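Local coordinates for protein HIAXHD3 (Humicola insolens, PDB 3ZXK) that hydrolyses alpha-L-arabinofuranose side chains, probably those decorating xylan, as a family GH43 arabinofuranosidase, at residues S33-Y38 with K81-S86; Y100-G105 with D138-D143; G77-G82 with W502-G507; P40-L45 with H58-L63; A19-R24 with A85-Y90. All blocks are in the same frame, centred on the assembly; numbering follows the deposited sequence.

Contact 1 of 5, residues S33-Y38 with K81-S86; sequences SSTFAY and KGIWAS
Phe36 CE2 lies 3.4 Å above the Trp84 ring, displaced toward the rim, while Lys81 O sits at the indole edge in its plane. The Phe36 ring in turn has Ile83 O over the centre of one face. The two aromatic planes meet obliquely at 55°. Outside the pair, Trp84 NE1 bonds to Val80 O, and Phe505 lies nearly parallel to Phe36. A single antiparallel bridge joins the backbones: Phe36 N to Ile83 O (2.9 Å) and Ile83 N to Phe36 O (3.0 Å). Gly82 suits its place because a CB would run into Phe36 O. In the conformer given, Ser34 OG bonds to Trp84 O (2.8 Å), from the face opposite Ser86 OG. An alanine in place of Phe36 would remove the ring carbons that rest on the indole and would probably leave Trp84 freer to tilt and Phe505 without its parallel neighbour. Trp84 touches bound xylose, so these bonds and ring contacts are likely to hold that part of the pocket wall in place.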
# COMPACT_ATOMS: atom_id res chain seq x y z
N SER A 33 4.54 4.63 -0.15
CA SER A 33 4.32 3.41 0.64
C SER A 33 4.80 2.12 -0.03
O SER A 33 5.19 2.14 -1.22
CB SER A 33 2.85 3.28 1.11
OG SER A 33 1.99 3.04 0.01
N SER A 34 4.77 1.02 0.73
CA SER A 34 5.26 -0.27 0.24
C SER A 34 4.16 -1.24 -0.11
O SER A 34 3.09 -1.28 0.53
CB SER A 34 6.12 -0.90 1.32
OG SER A 34 7.15 -0.01 1.66
N THR A 35 4.42 -2.03 -1.16
CA THR A 35 3.38 -2.86 -1.76
C THR A 35 3.76 -4.31 -2.03
O THR A 35 2.98 -5.02 -2.64
CB THR A 35 2.93 -2.25 -3.10
OG1 THR A 35 4.07 -1.68 -3.75
CG2 THR A 35 1.87 -1.12 -2.87
N PHE A 36 4.94 -4.76 -1.62
CA PHE A 36 5.26 -6.20 -1.75
C PHE A 36 5.16 -6.65 -3.21
O PHE A 36 5.81 -6.03 -4.07
CB PHE A 36 4.47 -7.03 -0.69
CG PHE A 36 4.78 -6.57 0.71
CD1 PHE A 36 4.12 -5.47 1.28
CD2 PHE A 36 5.85 -7.16 1.41
CE1 PHE A 36 4.49 -5.00 2.55
CE2 PHE A 36 6.21 -6.70 2.67
CZ PHE A 36 5.52 -5.63 3.24
N ALA A 37 4.36 -7.67 -3.51
CA ALA A 37 4.24 -8.17 -4.88
C ALA A 37 3.02 -7.60 -5.62
O ALA A 37 2.68 -8.07 -6.71
CB ALA A 37 4.24 -9.70 -4.90
N TYR A 38 2.38 -6.58 -5.07
CA TYR A 38 1.26 -5.93 -5.77
C TYR A 38 1.78 -4.99 -6.87
O TYR A 38 2.83 -4.40 -6.74
CB TYR A 38 0.34 -5.23 -4.75
CG TYR A 38 -0.37 -6.28 -3.86
CD1 TYR A 38 -1.55 -6.86 -4.26
CD2 TYR A 38 0.18 -6.69 -2.63
CE1 TYR A 38 -2.19 -7.82 -3.47
CE2 TYR A 38 -0.44 -7.64 -1.83
CZ TYR A 38 -1.65 -8.20 -2.25
OH TYR A 38 -2.30 -9.16 -1.47
N LYS A 81 7.46 -10.81 -1.00
CA LYS A 81 8.76 -10.29 -1.40
C LYS A 81 8.55 -8.89 -1.96
O LYS A 81 7.85 -8.09 -1.34
CB LYS A 81 9.49 -11.26 -2.34
CG LYS A 81 9.79 -12.61 -1.67
CD LYS A 81 10.55 -13.52 -2.61
CE LYS A 81 10.92 -14.83 -1.95
NZ LYS A 81 11.40 -15.83 -2.95
N GLY A 82 9.16 -8.57 -3.09
CA GLY A 82 8.93 -7.28 -3.73
C GLY A 82 9.29 -6.08 -2.86
O GLY A 82 10.31 -6.08 -2.20
N ILE A 83 8.44 -5.06 -2.91
CA ILE A 83 8.76 -3.78 -2.34
C ILE A 83 8.48 -3.74 -0.84
O ILE A 83 7.33 -3.79 -0.40
CB ILE A 83 8.00 -2.64 -3.05
CG1 ILE A 83 8.44 -2.59 -4.52
CG2 ILE A 83 8.20 -1.30 -2.32
CD1 ILE A 83 7.62 -1.62 -5.38
N TRP A 84 9.58 -3.73 -0.08
CA TRP A 84 9.55 -3.51 1.36
C TRP A 84 9.78 -2.02 1.61
O TRP A 84 9.50 -1.18 0.73
CB TRP A 84 10.57 -4.41 2.04
CG TRP A 84 10.13 -5.85 2.13
CD1 TRP A 84 9.43 -6.60 1.19
CD2 TRP A 84 10.38 -6.76 3.24
NE1 TRP A 84 9.26 -7.90 1.61
CE2 TRP A 84 9.78 -8.06 2.86
CE3 TRP A 84 10.98 -6.63 4.49
CZ2 TRP A 84 9.82 -9.16 3.70
CZ3 TRP A 84 11.01 -7.74 5.34
CH2 TRP A 84 10.45 -8.98 4.95
N ALA A 85 10.25 -1.64 2.80
CA ALA A 85 10.44 -0.21 3.06
C ALA A 85 11.43 0.38 2.07
O ALA A 85 12.56 -0.13 1.93
CB ALA A 85 10.90 0.03 4.49
N SER A 86 10.98 1.44 1.40
CA SER A 86 11.74 2.09 0.33
C SER A 86 11.75 3.60 0.52
O SER A 86 11.49 4.08 1.63
CB SER A 86 11.17 1.65 -1.01
OG SER A 86 11.15 0.22 -1.06
O HOH W 1 8.36 2.39 1.51

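Contact 2 of 5, residues Y100-G105 with D138-D143; sequences YGCVEG and DNCYYD. With XYP (beta-D-xylopyranose), chain C.
The disulfide between Cys102 SG and Cys140 SG is twisted to a chi3 of -122°, well beyond the usual right angle. It belongs to the GH43 beta-propeller, tying strand 96-103 of one blade to the loop that leads toward the next blade's strand 145-148. Both sulfurs stand anti to their backbone N, and the bridge fastens the loop just before Tyr142, a residue of the glycan pocket. Gly105 O packs against Cys140 CB at 3.7 Å. Tyr141 centres an inverse gamma turn, closed by a weak bond from Tyr142 N to Cys140 O. Beyond it the Tyr142 ring has Asp143 OD1 3.3 Å above one face, and its OH, hydrogen-bonded to Glu192, comes within 2.7 Å of the xylose ring oxygen O5. A phenylalanine in place of Tyr142 would probably leave Glu192 without this partner and the sugar O5 without this hydroxyl. Between the two segments one water accepts from Cys102 N and donates to Tyr141 O, each bond 2.9 Å long.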
# COMPACT_ATOMS: atom_id res chain seq x y z
N TYR A 100 13.93 4.86 -4.61
CA TYR A 100 14.87 3.74 -4.53
C TYR A 100 14.22 2.68 -3.65
O TYR A 100 13.65 3.01 -2.60
CB TYR A 100 16.18 4.13 -3.86
CG TYR A 100 17.05 5.13 -4.59
CD1 TYR A 100 16.81 6.51 -4.49
CD2 TYR A 100 18.15 4.69 -5.36
CE1 TYR A 100 17.63 7.42 -5.16
CE2 TYR A 100 18.97 5.60 -6.02
CZ TYR A 100 18.70 6.96 -5.92
OH TYR A 100 19.50 7.87 -6.57
N GLY A 101 14.43 1.42 -4.02
CA GLY A 101 13.99 0.32 -3.15
C GLY A 101 14.85 -0.92 -3.38
O GLY A 101 15.10 -1.27 -4.54
N CYS A 102 15.26 -1.58 -2.30
CA CYS A 102 15.99 -2.85 -2.41
C CYS A 102 15.02 -4.00 -2.49
O CYS A 102 14.15 -4.15 -1.63
CB CYS A 102 16.93 -3.06 -1.21
SG CYS A 102 17.79 -4.66 -1.38
N VAL A 103 15.16 -4.83 -3.52
CA VAL A 103 14.30 -5.99 -3.70
C VAL A 103 15.22 -7.16 -3.99
O VAL A 103 16.01 -7.13 -4.95
CB VAL A 103 13.30 -5.80 -4.88
CG1 VAL A 103 12.44 -7.05 -5.06
CG2 VAL A 103 12.41 -4.58 -4.62
N GLU A 104 15.13 -8.17 -3.12
CA GLU A 104 15.92 -9.39 -3.21
C GLU A 104 17.39 -9.10 -3.54
O GLU A 104 17.96 -9.60 -4.53
CB GLU A 104 15.30 -10.38 -4.19
CG GLU A 104 13.85 -10.73 -3.83
CD GLU A 104 13.30 -11.83 -4.69
OE1 GLU A 104 13.84 -12.97 -4.62
OE2 GLU A 104 12.35 -11.57 -5.44
N GLY A 105 17.98 -8.25 -2.71
CA GLY A 105 19.43 -8.06 -2.70
C GLY A 105 20.01 -7.03 -3.68
O GLY A 105 21.20 -6.81 -3.65
N ASP A 138 24.20 -2.56 -7.12
CA ASP A 138 24.48 -3.92 -6.64
C ASP A 138 24.90 -3.92 -5.16
O ASP A 138 25.93 -4.50 -4.78
CB ASP A 138 25.59 -4.59 -7.48
CG ASP A 138 25.13 -5.00 -8.89
OD1 ASP A 138 23.91 -5.20 -9.11
OD2 ASP A 138 26.01 -5.15 -9.78
N ASN A 139 24.14 -3.21 -4.34
CA ASN A 139 24.23 -3.29 -2.90
C ASN A 139 22.79 -3.28 -2.44
O ASN A 139 21.95 -2.69 -3.12
CB ASN A 139 24.99 -2.09 -2.33
CG ASN A 139 25.41 -2.29 -0.88
OD1 ASN A 139 25.23 -3.36 -0.28
ND2 ASN A 139 25.99 -1.24 -0.30
N CYS A 140 22.48 -3.96 -1.35
CA CYS A 140 21.11 -3.93 -0.87
C CYS A 140 20.97 -2.85 0.18
O CYS A 140 21.54 -2.96 1.27
CB CYS A 140 20.61 -5.26 -0.33
SG CYS A 140 18.89 -5.06 0.26
N TYR A 141 20.22 -1.81 -0.17
CA TYR A 141 19.93 -0.77 0.78
C TYR A 141 18.63 -1.14 1.48
O TYR A 141 17.59 -0.54 1.22
CB TYR A 141 19.80 0.57 0.07
CG TYR A 141 21.07 1.05 -0.60
CD1 TYR A 141 22.35 0.66 -0.16
CD2 TYR A 141 20.99 1.95 -1.66
CE1 TYR A 141 23.50 1.15 -0.77
CE2 TYR A 141 22.13 2.44 -2.28
CZ TYR A 141 23.38 2.02 -1.84
OH TYR A 141 24.48 2.52 -2.48
N TYR A 142 18.71 -2.12 2.37
CA TYR A 142 17.53 -2.60 3.12
C TYR A 142 16.98 -1.46 3.97
O TYR A 142 17.73 -0.80 4.69
CB TYR A 142 17.91 -3.77 4.03
CG TYR A 142 16.74 -4.23 4.88
CD1 TYR A 142 15.76 -5.06 4.35
CD2 TYR A 142 16.58 -3.78 6.19
CE1 TYR A 142 14.66 -5.44 5.12
CE2 TYR A 142 15.50 -4.18 6.96
CZ TYR A 142 14.54 -4.99 6.42
OH TYR A 142 13.47 -5.38 7.18
N ASP A 143 15.67 -1.20 3.87
CA ASP A 143 15.05 -0.09 4.60
C ASP A 143 15.78 1.25 4.34
O ASP A 143 16.31 1.94 5.24
CB ASP A 143 14.95 -0.44 6.10
CG ASP A 143 13.75 -1.33 6.42
OD1 ASP A 143 13.24 -2.02 5.52
OD2 ASP A 143 13.32 -1.32 7.57
C1 XYP C . 12.89 -8.85 8.96
C2 XYP C . 13.04 -9.98 7.94
C3 XYP C . 14.53 -10.25 7.67
C4 XYP C . 15.22 -8.95 7.25
C5 XYP C . 15.07 -7.93 8.37
O2 XYP C . 12.38 -11.16 8.40
O3 XYP C . 14.65 -11.24 6.65
O4 XYP C . 16.60 -9.15 6.91
O5 XYP C . 13.66 -7.70 8.57
O HOH W 2 14.82 -0.42 0.27

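Contact 3 of 5, residues G77-G82 with W502-G507; sequences GAYVKG and WRYFTG. With XYP (beta-D-xylopyranose), chain B.
Tyr79, whose ring edge meets the Tyr504 hydroxyl, has its own OH gripped by two groups, Phe366 O and Asn336 ND2. The Tyr504 OH lies near the plane of the Tyr79 ring, 3.6 Å from Tyr79 CD1, and is hydrogen-bonded to Tyr38. Val80 carries the rest of the contact with its two methyls: CG2 comes obliquely to Tyr504 CD1 at 3.5 Å, while CG1 meets the edge of the Phe505 ring, 3.6 Å from CD2 of Phe505. With chi1 at -156°, CG1 stands anti to the backbone N, and the forked side chain divides between the two aromatics. Val80 occupies the third position of a type II turn with positive phi, a place where glycine is commoner. On the facing loop a type I turn is closed by Phe505 N bonding to Trp502 O (2.8 Å). Trp502 takes xylose C5 over one face and Arg503 CG over the other. Here, then, a propeller loop packs on a loop of the concanavalin A-like beta-sandwich, which adds an aromatic sugar platform to the glycan site.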
# COMPACT_ATOMS: atom_id res chain seq x y z
N GLY A 77 5.31 -17.98 -5.75
CA GLY A 77 5.47 -16.79 -6.59
C GLY A 77 6.52 -15.86 -6.04
O GLY A 77 7.64 -16.28 -5.77
N ALA A 78 6.14 -14.59 -5.86
CA ALA A 78 6.96 -13.63 -5.12
C ALA A 78 6.13 -13.05 -3.96
O ALA A 78 6.35 -11.92 -3.53
CB ALA A 78 7.47 -12.51 -6.04
N TYR A 79 5.17 -13.83 -3.47
CA TYR A 79 4.38 -13.41 -2.32
C TYR A 79 5.26 -12.92 -1.17
O TYR A 79 6.17 -13.63 -0.73
CB TYR A 79 3.45 -14.52 -1.82
CG TYR A 79 2.23 -14.70 -2.67
CD1 TYR A 79 1.17 -13.77 -2.61
CD2 TYR A 79 2.11 -15.79 -3.52
CE1 TYR A 79 0.02 -13.95 -3.38
CE2 TYR A 79 0.98 -15.96 -4.33
CZ TYR A 79 -0.06 -15.06 -4.24
OH TYR A 79 -1.17 -15.24 -5.03
N VAL A 80 4.94 -11.71 -0.67
CA VAL A 80 5.58 -11.12 0.52
C VAL A 80 7.06 -10.78 0.26
O VAL A 80 7.82 -10.50 1.18
CB VAL A 80 5.34 -11.91 1.84
CG1 VAL A 80 5.48 -11.01 3.06
CG2 VAL A 80 3.99 -12.58 1.85
N LYS A 81 7.46 -10.81 -1.00
CA LYS A 81 8.76 -10.29 -1.40
C LYS A 81 8.55 -8.89 -1.96
O LYS A 81 7.85 -8.09 -1.34
CB LYS A 81 9.49 -11.26 -2.34
CG LYS A 81 9.79 -12.61 -1.67
CD LYS A 81 10.55 -13.52 -2.61
CE LYS A 81 10.92 -14.83 -1.95
NZ LYS A 81 11.40 -15.83 -2.95
N GLY A 82 9.16 -8.57 -3.09
CA GLY A 82 8.93 -7.28 -3.73
C GLY A 82 9.29 -6.08 -2.86
O GLY A 82 10.31 -6.08 -2.20
N TRP A 502 0.40 -10.76 11.31
CA TRP A 502 1.15 -9.74 10.60
C TRP A 502 2.06 -10.29 9.55
O TRP A 502 2.57 -9.53 8.77
CB TRP A 502 1.93 -8.87 11.58
CG TRP A 502 2.94 -9.61 12.41
CD1 TRP A 502 2.80 -10.08 13.71
CD2 TRP A 502 4.31 -9.97 12.02
NE1 TRP A 502 3.95 -10.71 14.14
CE2 TRP A 502 4.90 -10.67 13.17
CE3 TRP A 502 5.09 -9.78 10.88
CZ2 TRP A 502 6.22 -11.13 13.15
CZ3 TRP A 502 6.40 -10.27 10.86
CH2 TRP A 502 6.95 -10.92 11.97
N ARG A 503 2.26 -11.61 9.49
CA ARG A 503 3.32 -12.16 8.64
C ARG A 503 3.23 -11.90 7.13
O ARG A 503 4.26 -11.73 6.47
CB ARG A 503 3.55 -13.64 8.95
CG ARG A 503 4.00 -13.87 10.39
CD ARG A 503 4.62 -15.23 10.63
NE ARG A 503 5.04 -15.36 12.03
CZ ARG A 503 6.24 -15.03 12.51
NH1 ARG A 503 7.17 -14.53 11.71
NH2 ARG A 503 6.51 -15.19 13.80
N TYR A 504 2.01 -11.82 6.60
CA TYR A 504 1.82 -11.44 5.19
C TYR A 504 2.04 -9.94 4.94
O TYR A 504 2.14 -9.51 3.80
CB TYR A 504 0.41 -11.87 4.77
CG TYR A 504 0.09 -11.73 3.30
CD1 TYR A 504 0.54 -12.69 2.38
CD2 TYR A 504 -0.69 -10.67 2.83
CE1 TYR A 504 0.25 -12.59 1.03
CE2 TYR A 504 -1.01 -10.56 1.48
CZ TYR A 504 -0.54 -11.51 0.58
OH TYR A 504 -0.86 -11.37 -0.77
N PHE A 505 2.05 -9.18 6.02
CA PHE A 505 2.29 -7.73 6.06
C PHE A 505 1.15 -6.89 5.49
O PHE A 505 0.61 -6.05 6.20
CB PHE A 505 3.65 -7.34 5.45
CG PHE A 505 4.83 -7.75 6.30
CD1 PHE A 505 5.13 -7.10 7.49
CD2 PHE A 505 5.64 -8.80 5.89
CE1 PHE A 505 6.23 -7.49 8.26
CE2 PHE A 505 6.73 -9.21 6.66
CZ PHE A 505 7.03 -8.55 7.84
N THR A 506 0.80 -7.11 4.23
CA THR A 506 -0.29 -6.36 3.61
C THR A 506 -1.62 -6.67 4.31
O THR A 506 -1.83 -7.77 4.79
CB THR A 506 -0.38 -6.80 2.13
OG1 THR A 506 0.88 -6.53 1.52
CG2 THR A 506 -1.49 -6.04 1.35
N GLY A 507 -2.52 -5.70 4.38
CA GLY A 507 -3.84 -5.95 4.95
C GLY A 507 -4.76 -6.69 4.01
O GLY A 507 -4.41 -6.98 2.86
O1 XYP B . 6.64 -9.16 18.38
C1 XYP B . 7.27 -8.43 17.33
C2 XYP B . 8.69 -8.94 17.04
C3 XYP B . 9.32 -8.09 15.95
C4 XYP B . 8.44 -8.15 14.70
C5 XYP B . 6.98 -7.80 15.03
O2 XYP B . 9.50 -8.91 18.22
O3 XYP B . 10.65 -8.53 15.63
O4 XYP B . 8.98 -7.27 13.70
O5 XYP B . 6.48 -8.56 16.14

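Contact 4 of 5, residues P40-L45 with H58-L63; sequences PGAPVL and HSVPRL
A classic beta bulge, with Ser59 and Val60 both facing Gly41, ends the pairing of strands 41-47 and 54-58 in the first propeller blade. Gly41 N bonds to Val60 O at 2.8 Å and Val60 N to Gly41 O at 3.1 Å, while the extra residue's amide, Ser59 N, reaches Ala42 O at 2.8 Å. A water donates to the same Ala42 O and is hydrogen-bonded to Ser59 OG. Gly41 suits its place because a CB there would press on Leu63 CD2. The His58 ring lies between two prolines. Pro40, which follows a cis peptide bond, sets CG 3.8 Å from the His58 ring centroid, almost on the ring normal, whereas Pro43 covers the opposite face with its CA and CB, the CA displaced toward the rim. Proline suits both sites, its compact ring putting C-H groups against each face of the imidazole. Val60, on the side away from His58, packs on Trp99 and Trp110 of the next blade. Since ND1 of His58 bonds to Glu331 and NE2 to Glu334, both nitrogens facing carboxylates, the imidazole is likely to be protonated, which would add a charge interaction to its bonds with Glu331 and with Glu334 of the sandwich strand 334-336.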
# COMPACT_ATOMS: atom_id res chain seq x y z
N PRO A 40 0.71 -2.17 -10.08
CA PRO A 40 1.90 -1.37 -9.90
C PRO A 40 2.27 -1.26 -8.43
O PRO A 40 1.43 -1.42 -7.55
CB PRO A 40 1.51 0.01 -10.48
CG PRO A 40 0.03 0.05 -10.39
CD PRO A 40 -0.40 -1.37 -10.66
N GLY A 41 3.53 -0.93 -8.21
CA GLY A 41 4.05 -0.82 -6.85
C GLY A 41 4.39 0.60 -6.46
O GLY A 41 4.48 1.49 -7.31
N ALA A 42 4.59 0.79 -5.15
CA ALA A 42 5.08 2.04 -4.56
C ALA A 42 4.16 3.23 -4.84
O ALA A 42 4.56 4.18 -5.53
CB ALA A 42 6.52 2.35 -4.96
N PRO A 43 2.95 3.19 -4.31
CA PRO A 43 2.01 4.30 -4.52
C PRO A 43 2.57 5.60 -3.95
O PRO A 43 3.37 5.57 -2.98
CB PRO A 43 0.79 3.93 -3.68
CG PRO A 43 1.09 2.65 -3.03
CD PRO A 43 2.42 2.15 -3.40
N VAL A 44 2.15 6.70 -4.57
CA VAL A 44 2.37 8.05 -4.07
C VAL A 44 1.01 8.67 -3.80
O VAL A 44 0.14 8.69 -4.69
CB VAL A 44 3.13 8.94 -5.08
CG1 VAL A 44 3.41 10.32 -4.51
CG2 VAL A 44 4.47 8.30 -5.46
N LEU A 45 0.84 9.18 -2.57
CA LEU A 45 -0.34 9.94 -2.19
C LEU A 45 0.02 11.40 -2.05
O LEU A 45 1.18 11.76 -1.78
CB LEU A 45 -0.94 9.43 -0.88
CG LEU A 45 -1.03 7.90 -0.68
CD1 LEU A 45 -1.44 7.62 0.76
CD2 LEU A 45 -2.03 7.29 -1.65
N HIS A 58 1.99 5.78 -9.10
CA HIS A 58 2.79 4.71 -8.50
C HIS A 58 4.17 4.81 -9.09
O HIS A 58 4.32 4.99 -10.30
CB HIS A 58 2.27 3.33 -8.85
CG HIS A 58 1.05 2.88 -8.08
ND1 HIS A 58 -0.19 3.38 -8.30
CD2 HIS A 58 0.93 1.94 -7.06
CE1 HIS A 58 -1.08 2.73 -7.50
NE2 HIS A 58 -0.40 1.87 -6.73
N SER A 59 5.20 4.65 -8.26
CA SER A 59 6.60 4.80 -8.76
C SER A 59 7.10 3.61 -9.60
O SER A 59 8.06 3.77 -10.35
CB SER A 59 7.55 5.00 -7.58
OG SER A 59 7.29 6.22 -6.95
N VAL A 60 6.47 2.45 -9.43
CA VAL A 60 6.91 1.26 -10.18
C VAL A 60 5.73 0.72 -10.99
O VAL A 60 4.97 -0.15 -10.53
CB VAL A 60 7.54 0.21 -9.22
CG1 VAL A 60 8.12 -0.97 -10.01
CG2 VAL A 60 8.64 0.84 -8.39
N PRO A 61 5.54 1.24 -12.20
CA PRO A 61 4.32 0.86 -12.95
C PRO A 61 4.21 -0.62 -13.27
O PRO A 61 3.08 -1.10 -13.42
CB PRO A 61 4.40 1.72 -14.22
CG PRO A 61 5.76 2.35 -14.25
CD PRO A 61 6.21 2.41 -12.80
N ARG A 62 5.33 -1.32 -13.41
CA ARG A 62 5.30 -2.79 -13.53
C ARG A 62 6.56 -3.25 -12.83
O ARG A 62 7.61 -2.66 -13.03
CB ARG A 62 5.31 -3.23 -14.99
CG ARG A 62 5.31 -4.73 -15.18
CD ARG A 62 5.16 -5.08 -16.65
NE ARG A 62 5.17 -6.53 -16.86
CZ ARG A 62 4.09 -7.29 -16.87
NH1 ARG A 62 2.88 -6.74 -16.72
NH2 ARG A 62 4.21 -8.61 -17.03
N LEU A 63 6.45 -4.29 -12.01
CA LEU A 63 7.57 -4.73 -11.18
C LEU A 63 8.61 -5.34 -12.10
O LEU A 63 8.30 -6.22 -12.87
CB LEU A 63 7.08 -5.74 -10.12
CG LEU A 63 5.85 -5.26 -9.31
CD1 LEU A 63 5.53 -6.25 -8.19
CD2 LEU A 63 6.07 -3.88 -8.71
O HOH W 3 6.41 5.94 -4.29

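Contact 5 of 5, residues A19-R24 with A85-Y90; sequences ALEVFR and ASTLRY
Glu21 and its partners on strand 87-90 supply the polar bonds between two strands that run parallel, 7° apart, with axes 7.1 Å from each other. These are the first strands of consecutive blades, the innermost position in a beta-propeller, and each forms its backbone ladder within its own blade: Glu21 with Ser32 and Phe23 with Tyr30, Thr87 with Tyr100 and Arg89 with Tyr98. Side chains therefore bridge the gap. The carboxylate divides its oxygens. OE1 of Glu21 accepts from Thr87 OG1 (2.6 Å), which in turn is bonded to Leu146 N. OE2 of Glu21 takes both NE (3.0 Å) and NH2 (2.7 Å) of Arg89 in a side-on salt bridge: the oxygen lies in the guanidinium plane, yet the two flat groups are turned 77° apart. NH2 has a second partner in Met196 O. Two residues farther along the strand, Phe23 has a chi1 of 60° that sets CG between N and carbonyl carbon, from where the ring lays one face over Arg89 CA and brings CE1 3.8 Å from Leu88 CG. Near the start of the strands one water joins Ala19 O to Ser86 N, each at 2.8 Å. Leu88 N and O are buried without any partner in the model. Three bonds, two of them from the cationic guanidinium, would probably keep Glu21 ionised and give two strands with no backbone ladder between them a specific polar tie.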
# COMPACT_ATOMS: atom_id res chain seq x y z
N ALA A 19 5.18 1.54 5.75
CA ALA A 19 6.57 1.97 5.48
C ALA A 19 6.67 3.35 4.83
O ALA A 19 7.50 3.58 3.95
CB ALA A 19 7.34 0.92 4.68
N LEU A 20 5.85 4.27 5.30
CA LEU A 20 5.69 5.55 4.65
C LEU A 20 6.95 6.40 4.68
O LEU A 20 7.73 6.34 5.64
CB LEU A 20 4.48 6.29 5.24
CG LEU A 20 4.60 6.82 6.68
CD1 LEU A 20 5.10 8.27 6.67
CD2 LEU A 20 3.27 6.71 7.41
N GLU A 21 7.13 7.15 3.59
CA GLU A 21 8.08 8.28 3.50
C GLU A 21 7.21 9.49 3.23
O GLU A 21 6.36 9.41 2.36
CB GLU A 21 9.05 8.07 2.32
CG GLU A 21 9.93 9.29 1.96
CD GLU A 21 11.28 9.30 2.65
OE1 GLU A 21 12.04 8.30 2.54
OE2 GLU A 21 11.60 10.31 3.30
N VAL A 22 7.40 10.60 3.95
CA VAL A 22 6.65 11.84 3.67
C VAL A 22 7.61 13.01 3.46
O VAL A 22 8.64 13.11 4.13
CB VAL A 22 5.68 12.25 4.82
CG1 VAL A 22 4.33 11.52 4.74
CG2 VAL A 22 6.33 12.16 6.20
N PHE A 23 7.26 13.89 2.54
CA PHE A 23 8.04 15.11 2.32
C PHE A 23 7.16 16.17 1.72
O PHE A 23 6.04 15.88 1.32
CB PHE A 23 9.30 14.84 1.46
CG PHE A 23 9.00 14.31 0.08
CD1 PHE A 23 8.87 12.95 -0.15
CD2 PHE A 23 8.82 15.17 -0.98
CE1 PHE A 23 8.56 12.46 -1.42
CE2 PHE A 23 8.53 14.69 -2.26
CZ PHE A 23 8.43 13.33 -2.49
N ARG A 24 7.66 17.40 1.71
CA ARG A 24 6.88 18.52 1.19
C ARG A 24 7.58 19.14 0.01
O ARG A 24 8.82 19.29 0.02
CB ARG A 24 6.71 19.59 2.27
CG ARG A 24 5.90 20.77 1.82
CD ARG A 24 5.59 21.74 2.95
NE ARG A 24 6.79 22.31 3.56
CZ ARG A 24 7.42 23.40 3.12
NH1 ARG A 24 6.98 24.05 2.04
NH2 ARG A 24 8.49 23.84 3.75
N ALA A 85 10.25 -1.64 2.80
CA ALA A 85 10.44 -0.21 3.06
C ALA A 85 11.43 0.38 2.07
O ALA A 85 12.56 -0.13 1.93
CB ALA A 85 10.90 0.03 4.49
N SER A 86 10.98 1.44 1.40
CA SER A 86 11.74 2.09 0.33
C SER A 86 11.75 3.60 0.52
O SER A 86 11.49 4.08 1.63
CB SER A 86 11.17 1.65 -1.01
OG SER A 86 11.15 0.22 -1.06
N THR A 87 12.12 4.37 -0.49
CA THR A 87 12.29 5.80 -0.25
C THR A 87 12.05 6.60 -1.52
O THR A 87 12.29 6.12 -2.61
CB THR A 87 13.70 6.09 0.36
OG1 THR A 87 13.76 7.46 0.74
CG2 THR A 87 14.82 5.78 -0.62
N LEU A 88 11.59 7.84 -1.34
CA LEU A 88 11.24 8.75 -2.43
C LEU A 88 11.57 10.17 -2.01
O LEU A 88 11.27 10.56 -0.87
CB LEU A 88 9.75 8.72 -2.71
CG LEU A 88 9.20 9.63 -3.81
CD1 LEU A 88 9.67 9.08 -5.15
CD2 LEU A 88 7.68 9.64 -3.80
N ARG A 89 12.17 10.95 -2.91
CA ARG A 89 12.37 12.40 -2.70
C ARG A 89 12.27 13.12 -4.03
O ARG A 89 12.46 12.53 -5.08
CB ARG A 89 13.72 12.76 -2.03
CG ARG A 89 13.92 12.24 -0.59
CD ARG A 89 13.10 13.04 0.42
NE ARG A 89 13.01 12.42 1.74
CZ ARG A 89 13.79 12.70 2.79
NH1 ARG A 89 14.78 13.60 2.74
NH2 ARG A 89 13.58 12.04 3.92
N TYR A 90 11.98 14.41 -3.97
CA TYR A 90 11.95 15.23 -5.17
C TYR A 90 13.22 16.08 -5.26
O TYR A 90 13.57 16.80 -4.31
CB TYR A 90 10.74 16.16 -5.09
CG TYR A 90 10.66 17.16 -6.20
CD1 TYR A 90 10.40 16.76 -7.52
CD2 TYR A 90 10.79 18.51 -5.93
CE1 TYR A 90 10.30 17.70 -8.55
CE2 TYR A 90 10.71 19.46 -6.93
CZ TYR A 90 10.45 19.06 -8.24
OH TYR A 90 10.35 20.03 -9.22
O HOH W 1 8.36 2.39 1.51

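How the contacts relate
From the N terminus, contact 5 opens at 19-24 and closes at 85-90, joining the first strands of the first two blades. Contact 1 starts later, at 33-38, and ends on the same stretch, sharing Ala85, Ser86 and a water with contact 5. Contact 4, 40-45 with 58-63, is a short closure nested inside both. Contact 3 opens at 77-82, where it shares Lys81 and Gly82 with contact 1, crosses contact 5, and closes only at 502-507, tying the propeller to the C-terminal sandwich. Contact 2 nests in that long loop and follows contact 5, tying strand 96-103 of the second blade to the loop leading to the next. Contacts 1, 2 and 3 all hold glycan-pocket residues.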